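Long-range contacts in post-proline cleaving enzyme (Rickettsia typhi, PDB 4HVT), which probably acts as a serine oligopeptidase that cuts short peptides after proline, pairing a beta-propeller domain with an alpha/beta-hydrolase catalytic domain: residues Lys128-Val134 with Leu145-Gly151; Asp196-Leu202 with Ser217-Arg223; Ile209-Pro215 with Val236-Tyr242. All blocks are in the same frame, centred on the assembly; numbering follows the deposited sequence.

Interaction 1 of 3, residues Lys128-Val134 with Leu145-Gly151; sequences KVAYRGV and LISMSFG
R132 reaches across to S149 from the neighbouring strand of an antiparallel beta hairpin, strands 129-136 and 143-150, in one blade of the N-terminal beta-propeller. Its CB rests 3.7 Å from S147 O. With CG anti to the carbonyl carbon (chi1 -51°) and further bends at chi2 and chi3, the chain turns back along the opposite strand, so that CG and CD pass S149 OG, CD at 3.4 Å. NH1 then donates to S149 OG at 2.9 Å, with the hydroxyl in the guanidinium plane; NH1 also bonds K153 O. S149 OG in turn donates to G151 O, 2.8 Å away, and these two bonds fix its rotation. The small A130 leaves room for this hydroxyl beside its CB.

At R132 and G133 the hairpin carries a beta bulge. Both residues face S147: R132 N donates to S147 O at 2.8 Å, while G133 O accepts from S147 N. Glycine suits G133 because at its backbone angles a CB would be jammed against the preceding carbonyl oxygen.

V129, Y131, V134, I146, M148 and F150 form the apolar face. Y131 stacks on F86 and V134 and I146 touch W97, both in the preceding sheet. V129 and V134 are compact branched residues: V129 crosses M148 at a slant, CG1 3.6 Å from SD, whereas V134 lies alongside I146, its CG1 3.6 Å from CD1.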
loop_
_atom_site.group_PDB
_atom_site.type_symbol
_atom_site.label_atom_id
_atom_site.label_comp_id
_atom_site.label_asym_id
_atom_site.label_seq_id
_atom_site.Cartn_x
_atom_site.Cartn_y
_atom_site.Cartn_z
ATOM N N LYS A 128 -16.252 12.483 8.953
ATOM C CA LYS A 128 -16.047 11.157 8.372
ATOM C C LYS A 128 -15.116 10.425 9.365
ATOM O O LYS A 128 -14.037 10.929 9.633
ATOM C CB LYS A 128 -15.313 11.223 7.016
ATOM C CG LYS A 128 -16.067 11.621 5.731
ATOM C CD LYS A 128 -15.398 10.891 4.543
ATOM C CE LYS A 128 -15.347 11.602 3.186
ATOM N NZ LYS A 128 -16.486 12.510 2.893
ATOM N N VAL A 129 -15.543 9.293 9.922
ATOM C CA VAL A 129 -14.687 8.420 10.759
ATOM C C VAL A 129 -14.427 7.169 9.931
ATOM O O VAL A 129 -15.338 6.452 9.622
ATOM C CB VAL A 129 -15.392 8.027 12.081
ATOM C CG1 VAL A 129 -14.524 7.086 12.887
ATOM C CG2 VAL A 129 -15.706 9.256 12.922
ATOM N N ALA A 130 -13.182 6.980 9.518
ATOM C CA ALA A 130 -12.749 5.872 8.690
ATOM C C ALA A 130 -12.231 4.715 9.526
ATOM O O ALA A 130 -11.479 4.905 10.472
ATOM C CB ALA A 130 -11.655 6.345 7.738
ATOM N N TYR A 131 -12.648 3.492 9.180
ATOM C CA TYR A 131 -12.118 2.265 9.763
ATOM C C TYR A 131 -10.720 2.001 9.281
ATOM O O TYR A 131 -10.441 2.028 8.064
ATOM C CB TYR A 131 -12.990 1.110 9.300
ATOM C CG TYR A 131 -12.493 -0.289 9.576
ATOM C CD1 TYR A 131 -12.526 -0.817 10.840
ATOM C CD2 TYR A 131 -11.983 -1.079 8.550
ATOM C CE1 TYR A 131 -12.082 -2.111 11.099
ATOM C CE2 TYR A 131 -11.579 -2.381 8.784
ATOM C CZ TYR A 131 -11.631 -2.883 10.049
ATOM O OH TYR A 131 -11.209 -4.167 10.270
ATOM N N ARG A 132 -9.812 1.741 10.217
ATOM C CA ARG A 132 -8.410 1.527 9.893
ATOM C C ARG A 132 -7.833 0.219 10.507
ATOM O O ARG A 132 -6.624 0.069 10.553
ATOM C CB ARG A 132 -7.523 2.738 10.309
ATOM C CG ARG A 132 -7.983 4.112 9.843
ATOM C CD ARG A 132 -7.926 4.339 8.317
ATOM N NE ARG A 132 -6.596 4.194 7.802
ATOM C CZ ARG A 132 -5.777 5.213 7.542
ATOM N NH1 ARG A 132 -6.156 6.445 7.784
ATOM N NH2 ARG A 132 -4.572 4.979 7.029
ATOM N N GLY A 133 -8.704 -0.729 10.844
ATOM C CA GLY A 133 -8.299 -2.083 11.271
ATOM C C GLY A 133 -8.554 -2.308 12.746
ATOM O O GLY A 133 -9.003 -1.407 13.437
ATOM N N VAL A 134 -8.290 -3.534 13.194
ATOM C CA VAL A 134 -8.629 -3.936 14.566
ATOM C C VAL A 134 -7.508 -4.775 15.121
ATOM O O VAL A 134 -6.714 -5.374 14.370
ATOM C CB VAL A 134 -9.944 -4.766 14.706
ATOM C CG1 VAL A 134 -11.134 -4.096 14.095
ATOM C CG2 VAL A 134 -9.773 -6.187 14.140
ATOM N N LEU A 145 -9.342 -3.419 19.959
ATOM C CA LEU A 145 -9.008 -2.000 19.800
ATOM C C LEU A 145 -9.307 -1.658 18.356
ATOM O O LEU A 145 -8.735 -2.263 17.459
ATOM C CB LEU A 145 -7.528 -1.759 20.124
ATOM C CG LEU A 145 -7.229 -2.127 21.561
ATOM C CD1 LEU A 145 -5.723 -2.318 21.730
ATOM C CD2 LEU A 145 -7.781 -1.141 22.582
ATOM N N ILE A 146 -10.236 -0.738 18.130
ATOM C CA ILE A 146 -10.632 -0.364 16.785
ATOM C C ILE A 146 -9.862 0.867 16.367
ATOM O O ILE A 146 -10.077 1.908 16.950
ATOM C CB ILE A 146 -12.161 -0.076 16.655
ATOM C CG1 ILE A 146 -13.022 -1.142 17.354
ATOM C CG2 ILE A 146 -12.543 0.130 15.205
ATOM C CD1 ILE A 146 -12.928 -2.517 16.776
ATOM N N SER A 147 -8.994 0.743 15.356
ATOM C CA SER A 147 -8.275 1.884 14.779
ATOM C C SER A 147 -9.132 2.670 13.812
ATOM O O SER A 147 -9.892 2.090 13.019
ATOM C CB SER A 147 -7.016 1.431 14.073
ATOM O OG SER A 147 -6.065 0.935 15.015
ATOM N N MET A 148 -9.004 3.985 13.899
ATOM C CA MET A 148 -9.847 4.936 13.173
ATOM C C MET A 148 -9.061 6.194 12.837
ATOM O O MET A 148 -8.095 6.554 13.523
ATOM C CB MET A 148 -11.075 5.336 13.998
ATOM C CG MET A 148 -12.032 4.203 14.244
ATOM S SD MET A 148 -13.353 4.731 15.372
ATOM C CE MET A 148 -12.602 4.714 16.903
ATOM N N SER A 149 -9.479 6.866 11.776
ATOM C CA SER A 149 -8.934 8.180 11.450
ATOM C C SER A 149 -10.068 9.101 11.034
ATOM O O SER A 149 -11.153 8.659 10.634
ATOM C CB SER A 149 -7.923 8.058 10.312
ATOM O OG SER A 149 -8.539 7.535 9.121
ATOM N N PHE A 150 -9.826 10.402 11.103
ATOM C CA PHE A 150 -10.770 11.345 10.502
ATOM C C PHE A 150 -10.397 11.477 9.027
ATOM O O PHE A 150 -9.285 11.902 8.668
ATOM C CB PHE A 150 -10.754 12.687 11.234
ATOM C CG PHE A 150 -11.209 12.591 12.655
ATOM C CD1 PHE A 150 -12.454 12.056 12.958
ATOM C CD2 PHE A 150 -10.382 13.003 13.704
ATOM C CE1 PHE A 150 -12.886 11.934 14.280
ATOM C CE2 PHE A 150 -10.817 12.901 15.029
ATOM C CZ PHE A 150 -12.062 12.366 15.308
ATOM N N GLY A 151 -11.320 11.066 8.166
ATOM C CA GLY A 151 -11.016 10.995 6.719
ATOM C C GLY A 151 -9.774 10.198 6.418
ATOM O O GLY A 151 -9.469 9.198 7.119
#

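Interaction 2 of 3, residues Asp196-Leu202 with Ser217-Arg223; sequences DTIIFNL and SLYIWKR
S217 O, set against N201 at one end of this strand pair, is buried with no hydrogen-bond partner in the model. An inverse gamma turn centred on N201 leads the chain off, and L202 N stays 3.7 Å from S217 O, bonding weakly to F200 O instead; N201 CA offers S217 O a C-H contact at 3.2 Å. The turn also sets the branched L202 between two rings. Its CD2 lies over the face of Y219, 4.2 Å from the ring centroid, and its CB over F200. Y219 suits the spot because its hydroxyl can still reach E208.

On the same side, F200 and W221 meet rim to rim with planes 25° apart, F200 CE1 lying 3.8 Å from W221 CE3. On the other face T197 CG2 touches I220 CG1. At the far end R223 NE forms a salt bridge with the anti lone pair of D196 OD1, 2.9 Å away; carboxylate and guanidinium planes are 80° apart. With NE engaged, NH2 can serve E160 and K195 O.

Paired backbone bonds at I198-W221 and F200-Y219 join these two central strands, flanked by 190-192 and 231-235 in a four-stranded antiparallel sheet, the standard blade of a beta-propeller.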
loop_
_atom_site.group_PDB
_atom_site.type_symbol
_atom_site.label_atom_id
_atom_site.label_comp_id
_atom_site.label_asym_id
_atom_site.label_seq_id
_atom_site.Cartn_x
_atom_site.Cartn_y
_atom_site.Cartn_z
ATOM N N ASP A 196 -5.454 -5.816 30.469
ATOM C CA ASP A 196 -5.500 -4.506 31.124
ATOM C C ASP A 196 -4.323 -3.594 30.811
ATOM O O ASP A 196 -4.117 -2.586 31.518
ATOM C CB ASP A 196 -5.623 -4.653 32.649
ATOM C CG ASP A 196 -6.886 -5.409 33.061
ATOM O OD1 ASP A 196 -7.963 -5.096 32.520
ATOM O OD2 ASP A 196 -6.802 -6.315 33.955
ATOM N N THR A 197 -3.592 -3.868 29.718
ATOM C CA THR A 197 -2.395 -3.106 29.434
ATOM C C THR A 197 -2.127 -3.085 27.948
ATOM O O THR A 197 -2.269 -4.124 27.271
ATOM C CB THR A 197 -1.180 -3.770 30.110
ATOM O OG1 THR A 197 -1.502 -4.085 31.469
ATOM C CG2 THR A 197 0.013 -2.838 30.098
ATOM N N ILE A 198 -1.853 -1.913 27.417
ATOM C CA ILE A 198 -1.434 -1.797 26.009
ATOM C C ILE A 198 -0.110 -1.047 25.886
ATOM O O ILE A 198 0.316 -0.300 26.801
ATOM C CB ILE A 198 -2.539 -1.106 25.123
ATOM C CG1 ILE A 198 -2.748 0.359 25.535
ATOM C CG2 ILE A 198 -3.856 -1.872 25.244
ATOM C CD1 ILE A 198 -3.558 1.228 24.579
ATOM N N ILE A 199 0.544 -1.238 24.754
ATOM C CA ILE A 199 1.682 -0.421 24.390
ATOM C C ILE A 199 1.377 0.248 23.042
ATOM O O ILE A 199 0.757 -0.318 22.158
ATOM C CB ILE A 199 2.976 -1.284 24.360
ATOM C CG1 ILE A 199 4.182 -0.426 24.055
ATOM C CG2 ILE A 199 2.907 -2.429 23.354
ATOM C CD1 ILE A 199 5.473 -1.199 24.223
ATOM N N PHE A 200 1.821 1.475 22.849
ATOM C CA PHE A 200 1.548 2.168 21.591
ATOM C C PHE A 200 2.482 3.346 21.364
ATOM O O PHE A 200 3.066 3.862 22.318
ATOM C CB PHE A 200 0.070 2.548 21.442
ATOM C CG PHE A 200 -0.484 3.564 22.391
ATOM C CD1 PHE A 200 -0.469 3.410 23.790
ATOM C CD2 PHE A 200 -1.194 4.662 21.880
ATOM C CE1 PHE A 200 -1.038 4.365 24.655
ATOM C CE2 PHE A 200 -1.834 5.563 22.729
ATOM C CZ PHE A 200 -1.720 5.459 24.105
ATOM N N ASN A 201 2.550 3.765 20.088
ATOM C CA ASN A 201 3.350 4.898 19.637
ATOM C C ASN A 201 2.492 6.161 19.727
ATOM O O ASN A 201 2.004 6.683 18.724
ATOM C CB ASN A 201 3.971 4.634 18.255
ATOM C CG ASN A 201 2.967 4.258 17.180
ATOM O OD1 ASN A 201 1.999 3.532 17.438
ATOM N ND2 ASN A 201 3.197 4.772 15.979
ATOM N N LEU A 202 2.335 6.618 20.980
ATOM C CA LEU A 202 1.533 7.739 21.426
ATOM C C LEU A 202 2.259 9.086 21.301
ATOM O O LEU A 202 3.377 9.253 21.800
ATOM C CB LEU A 202 1.136 7.552 22.914
ATOM C CG LEU A 202 0.489 8.737 23.624
ATOM C CD1 LEU A 202 -0.821 9.157 23.051
ATOM C CD2 LEU A 202 0.275 8.396 25.089
ATOM N N SER A 217 7.902 8.074 20.182
ATOM C CA SER A 217 7.918 7.414 21.515
ATOM C C SER A 217 6.984 6.255 21.617
ATOM O O SER A 217 5.999 6.227 20.885
ATOM C CB SER A 217 7.568 8.431 22.592
ATOM O OG SER A 217 8.473 9.516 22.570
ATOM N N LEU A 218 7.261 5.329 22.536
ATOM C CA LEU A 218 6.344 4.273 22.908
ATOM C C LEU A 218 6.005 4.440 24.349
ATOM O O LEU A 218 6.908 4.730 25.163
ATOM C CB LEU A 218 7.029 2.909 22.721
ATOM C CG LEU A 218 7.351 2.499 21.263
ATOM C CD1 LEU A 218 8.110 1.163 21.197
ATOM C CD2 LEU A 218 6.079 2.439 20.438
ATOM N N TYR A 219 4.734 4.291 24.651
ATOM C CA TYR A 219 4.162 4.336 26.000
ATOM C C TYR A 219 3.435 3.027 26.315
ATOM O O TYR A 219 2.811 2.376 25.431
ATOM C CB TYR A 219 3.158 5.463 26.123
ATOM C CG TYR A 219 3.740 6.869 26.255
ATOM C CD1 TYR A 219 4.215 7.612 25.131
ATOM C CD2 TYR A 219 3.821 7.475 27.479
ATOM C CE1 TYR A 219 4.720 8.874 25.275
ATOM C CE2 TYR A 219 4.350 8.782 27.629
ATOM C CZ TYR A 219 4.792 9.474 26.557
ATOM O OH TYR A 219 5.295 10.768 26.779
ATOM N N ILE A 220 3.510 2.650 27.591
ATOM C CA ILE A 220 2.711 1.541 28.125
ATOM C C ILE A 220 1.623 2.148 29.027
ATOM O O ILE A 220 1.878 3.071 29.822
ATOM C CB ILE A 220 3.615 0.492 28.843
ATOM C CG1 ILE A 220 2.859 -0.745 29.255
ATOM C CG2 ILE A 220 4.317 1.106 30.024
ATOM C CD1 ILE A 220 3.777 -1.926 29.647
ATOM N N TRP A 221 0.405 1.611 28.936
ATOM C CA TRP A 221 -0.762 2.234 29.553
ATOM C C TRP A 221 -1.651 1.171 30.164
ATOM O O TRP A 221 -2.034 0.179 29.478
ATOM C CB TRP A 221 -1.512 3.061 28.513
ATOM C CG TRP A 221 -2.559 3.995 29.057
ATOM C CD1 TRP A 221 -2.634 4.528 30.317
ATOM C CD2 TRP A 221 -3.620 4.592 28.303
ATOM N NE1 TRP A 221 -3.730 5.330 30.417
ATOM C CE2 TRP A 221 -4.356 5.388 29.189
ATOM C CE3 TRP A 221 -4.034 4.493 26.980
ATOM C CZ2 TRP A 221 -5.466 6.145 28.781
ATOM C CZ3 TRP A 221 -5.186 5.197 26.587
ATOM C CH2 TRP A 221 -5.877 6.005 27.501
ATOM N N LYS A 222 -1.984 1.374 31.436
ATOM C CA LYS A 222 -2.769 0.483 32.279
ATOM C C LYS A 222 -4.205 0.931 32.368
ATOM O O LYS A 222 -4.526 2.133 32.460
ATOM C CB LYS A 222 -2.174 0.437 33.714
ATOM C CG LYS A 222 -0.758 -0.103 33.822
ATOM C CD LYS A 222 -0.161 0.182 35.220
ATOM C CE LYS A 222 -0.879 -0.493 36.355
ATOM N NZ LYS A 222 -0.715 -1.944 36.137
ATOM N N ARG A 223 -5.078 -0.050 32.344
ATOM C CA ARG A 223 -6.498 0.167 32.492
ATOM C C ARG A 223 -6.795 0.903 33.777
ATOM O O ARG A 223 -6.189 0.630 34.834
ATOM C CB ARG A 223 -7.294 -1.155 32.403
ATOM C CG ARG A 223 -8.782 -0.953 32.373
ATOM C CD ARG A 223 -9.573 -2.256 32.201
ATOM N NE ARG A 223 -9.227 -3.023 31.018
ATOM C CZ ARG A 223 -9.616 -2.737 29.783
ATOM N NH1 ARG A 223 -10.405 -1.692 29.542
ATOM N NH2 ARG A 223 -9.216 -3.501 28.797
HETATM O O HOH W 1 -2.640 -3.036 33.962
HETATM O O HOH W 2 0.600 -3.457 33.534
HETATM O O HOH W 3 5.525 9.749 20.068
#

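Interaction 3 of 3, residues Ile209-Pro215 with Val236-Tyr242; sequences ITSSLYP and VPKEYIY
K238, T210 and I241 join two irregular loops of the beta-propeller: 209-215, linking two strands of one blade, and 236-242, the passage from that blade to the next. Each loop holds a type I turn, from T210 to L213 and from P237 to Y240.

K238 is gripped at both ends. Its long, bent side chain comes back over I209, where NZ donates to I209 O at 2.9 Å, in the carbonyl plane; N207 O is a second acceptor. A lysine suits this exposed place because its long chain can carry the ammonium to both carbonyls. K238 O takes the N-H of S211 at 2.8 Å and nearly straight, at 170°.

T210 opens the first turn and faces the second loop. A chi1 of 67° places OG1 between the backbone N and the carbonyl carbon, where it accepts from S212 N at 3.1 Å, an ST turn, and donates to I241 O at 2.8 Å. A threonine thus ties both loops with a single hydroxyl. T210 CB lies 3.1 Å from Y240 O, an oxygen that also receives a bond from a water held by S212 OG.

I241 belongs with Y242 to a classic beta bulge facing N263. Its branched side chain suits the place: CG2, anti to the backbone N, lies alongside the Y214 ring, 4.0 Å from CD2, while CD1 goes to S212 OG. Y214 also makes a cation-pi contact with K186. I241 O approaches the ring at its edge, 3.4 Å from Y214 CD2, and Y214 CB touches Y242 CB at 3.7 Å.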
loop_
_atom_site.group_PDB
_atom_site.type_symbol
_atom_site.label_atom_id
_atom_site.label_comp_id
_atom_site.label_asym_id
_atom_site.label_seq_id
_atom_site.Cartn_x
_atom_site.Cartn_y
_atom_site.Cartn_z
ATOM N N ILE A 209 7.649 13.734 18.150
ATOM C CA ILE A 209 7.605 13.352 16.735
ATOM C C ILE A 209 9.006 13.465 16.135
ATOM O O ILE A 209 9.835 14.220 16.625
ATOM C CB ILE A 209 6.594 14.178 15.896
ATOM C CG1 ILE A 209 6.871 15.661 16.065
ATOM C CG2 ILE A 209 5.179 13.846 16.330
ATOM C CD1 ILE A 209 6.035 16.541 15.155
ATOM N N THR A 210 9.260 12.689 15.084
ATOM C CA THR A 210 10.514 12.746 14.358
ATOM C C THR A 210 10.401 13.846 13.317
ATOM O O THR A 210 9.346 14.450 13.123
ATOM C CB THR A 210 10.825 11.438 13.634
ATOM O OG1 THR A 210 9.868 11.236 12.593
ATOM C CG2 THR A 210 10.762 10.238 14.609
ATOM N N SER A 211 11.496 14.064 12.581
ATOM C CA SER A 211 11.500 15.010 11.473
ATOM C C SER A 211 10.625 14.598 10.318
ATOM O O SER A 211 10.261 15.456 9.445
ATOM C CB SER A 211 12.933 15.202 10.976
ATOM O OG SER A 211 13.634 15.946 11.968
ATOM N N SER A 212 10.243 13.308 10.283
ATOM C CA SER A 212 9.316 12.790 9.283
ATOM C C SER A 212 7.860 12.885 9.806
ATOM O O SER A 212 6.894 12.502 9.093
ATOM C CB SER A 212 9.661 11.305 8.964
ATOM O OG SER A 212 10.961 11.224 8.360
ATOM N N LEU A 213 7.722 13.390 11.039
ATOM C CA LEU A 213 6.472 13.752 11.716
ATOM C C LEU A 213 5.721 12.539 12.268
ATOM O O LEU A 213 4.602 12.693 12.730
ATOM C CB LEU A 213 5.563 14.684 10.888
ATOM C CG LEU A 213 6.234 15.913 10.274
ATOM C CD1 LEU A 213 5.238 16.743 9.464
ATOM C CD2 LEU A 213 6.947 16.744 11.291
ATOM N N TYR A 214 6.374 11.389 12.310
ATOM C CA TYR A 214 5.802 10.195 12.952
ATOM C C TYR A 214 6.063 10.263 14.453
ATOM O O TYR A 214 7.039 10.865 14.903
ATOM C CB TYR A 214 6.392 8.910 12.384
ATOM C CG TYR A 214 6.064 8.689 10.953
ATOM C CD1 TYR A 214 4.767 8.386 10.585
ATOM C CD2 TYR A 214 7.026 8.822 9.952
ATOM C CE1 TYR A 214 4.434 8.221 9.242
ATOM C CE2 TYR A 214 6.675 8.691 8.598
ATOM C CZ TYR A 214 5.388 8.391 8.264
ATOM O OH TYR A 214 5.018 8.181 6.940
ATOM N N PRO A 215 5.223 9.597 15.241
ATOM C CA PRO A 215 5.529 9.511 16.692
ATOM C C PRO A 215 6.924 8.954 16.966
ATOM O O PRO A 215 7.323 7.941 16.340
ATOM C CB PRO A 215 4.480 8.541 17.215
ATOM C CG PRO A 215 3.330 8.654 16.222
ATOM C CD PRO A 215 4.020 8.818 14.872
ATOM N N VAL A 236 12.945 7.498 20.098
ATOM C CA VAL A 236 14.016 7.568 19.095
ATOM C C VAL A 236 14.444 9.014 18.814
ATOM O O VAL A 236 13.668 9.972 18.989
ATOM C CB VAL A 236 13.599 6.900 17.750
ATOM C CG1 VAL A 236 13.329 5.410 17.907
ATOM C CG2 VAL A 236 12.414 7.601 17.146
ATOM N N PRO A 237 15.690 9.194 18.309
ATOM C CA PRO A 237 16.091 10.534 17.886
ATOM C C PRO A 237 15.201 11.120 16.788
ATOM O O PRO A 237 14.594 10.399 15.985
ATOM C CB PRO A 237 17.531 10.312 17.340
ATOM C CG PRO A 237 18.011 9.063 18.002
ATOM C CD PRO A 237 16.749 8.216 18.066
ATOM N N LYS A 238 15.184 12.455 16.721
ATOM C CA LYS A 238 14.440 13.181 15.727
ATOM C C LYS A 238 14.792 12.785 14.306
ATOM O O LYS A 238 13.943 12.865 13.411
ATOM C CB LYS A 238 14.730 14.723 15.870
ATOM C CG LYS A 238 13.445 15.476 16.054
ATOM C CD LYS A 238 12.892 15.127 17.439
ATOM C CE LYS A 238 12.384 16.346 18.180
ATOM N NZ LYS A 238 10.908 16.486 18.022
ATOM N N GLU A 239 16.043 12.376 14.076
ATOM C CA GLU A 239 16.519 12.088 12.724
ATOM C C GLU A 239 16.051 10.704 12.287
ATOM O O GLU A 239 16.108 10.410 11.125
ATOM C CB GLU A 239 18.069 12.126 12.661
ATOM C CG GLU A 239 18.695 13.504 12.980
ATOM C CD GLU A 239 18.730 13.925 14.460
ATOM O OE1 GLU A 239 18.493 13.107 15.416
ATOM O OE2 GLU A 239 18.968 15.159 14.624
ATOM N N TYR A 240 15.613 9.856 13.230
ATOM C CA TYR A 240 15.020 8.552 12.828
ATOM C C TYR A 240 13.659 8.798 12.153
ATOM O O TYR A 240 13.104 9.877 12.240
ATOM C CB TYR A 240 14.849 7.600 14.021
ATOM C CG TYR A 240 16.069 6.881 14.504
ATOM C CD1 TYR A 240 17.321 7.450 14.448
ATOM C CD2 TYR A 240 15.973 5.586 14.991
ATOM C CE1 TYR A 240 18.435 6.805 14.929
ATOM C CE2 TYR A 240 17.084 4.909 15.411
ATOM C CZ TYR A 240 18.328 5.528 15.388
ATOM O OH TYR A 240 19.433 4.832 15.843
ATOM N N ILE A 241 13.143 7.798 11.454
ATOM C CA ILE A 241 11.869 7.956 10.736
ATOM C C ILE A 241 10.701 7.710 11.683
ATOM O O ILE A 241 9.802 8.568 11.812
ATOM C CB ILE A 241 11.769 7.019 9.530
ATOM C CG1 ILE A 241 13.048 7.127 8.659
ATOM C CG2 ILE A 241 10.542 7.354 8.688
ATOM C CD1 ILE A 241 13.516 8.545 8.337
ATOM N N TYR A 242 10.671 6.508 12.301
ATOM C CA TYR A 242 9.532 6.180 13.171
ATOM C C TYR A 242 9.950 5.083 14.150
ATOM O O TYR A 242 11.020 4.494 13.983
ATOM C CB TYR A 242 8.273 5.765 12.405
ATOM C CG TYR A 242 8.441 4.490 11.659
ATOM C CD1 TYR A 242 8.377 3.255 12.321
ATOM C CD2 TYR A 242 8.712 4.491 10.292
ATOM C CE1 TYR A 242 8.582 2.054 11.662
ATOM C CE2 TYR A 242 8.941 3.270 9.616
ATOM C CZ TYR A 242 8.846 2.073 10.303
ATOM O OH TYR A 242 9.143 0.865 9.683
HETATM O O HOH W 4 12.884 11.712 10.198
#

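How the interactions relate
Interactions 1 and 2 are strand pairs in successive propeller blades, and they touch where L145 CD1 packs 4.0 Å from I198 CG2. Interaction 2 is the more buried, its aromatic and aliphatic side chains filling space between sheets, with charges kept to one end. Interactions 1 and 3 are partly buried, and both reach the hydrolase region, through the K128-D679 salt bridge and through S212 against H605 and S606. Interaction 3 has no strand pairing and relies on hydroxyl, ammonium and carbonyl groups. Along the chain its first loop connects the two strands of interaction 2, with P215 CB 3.4 Å from N201 O; its second leads to the following blade.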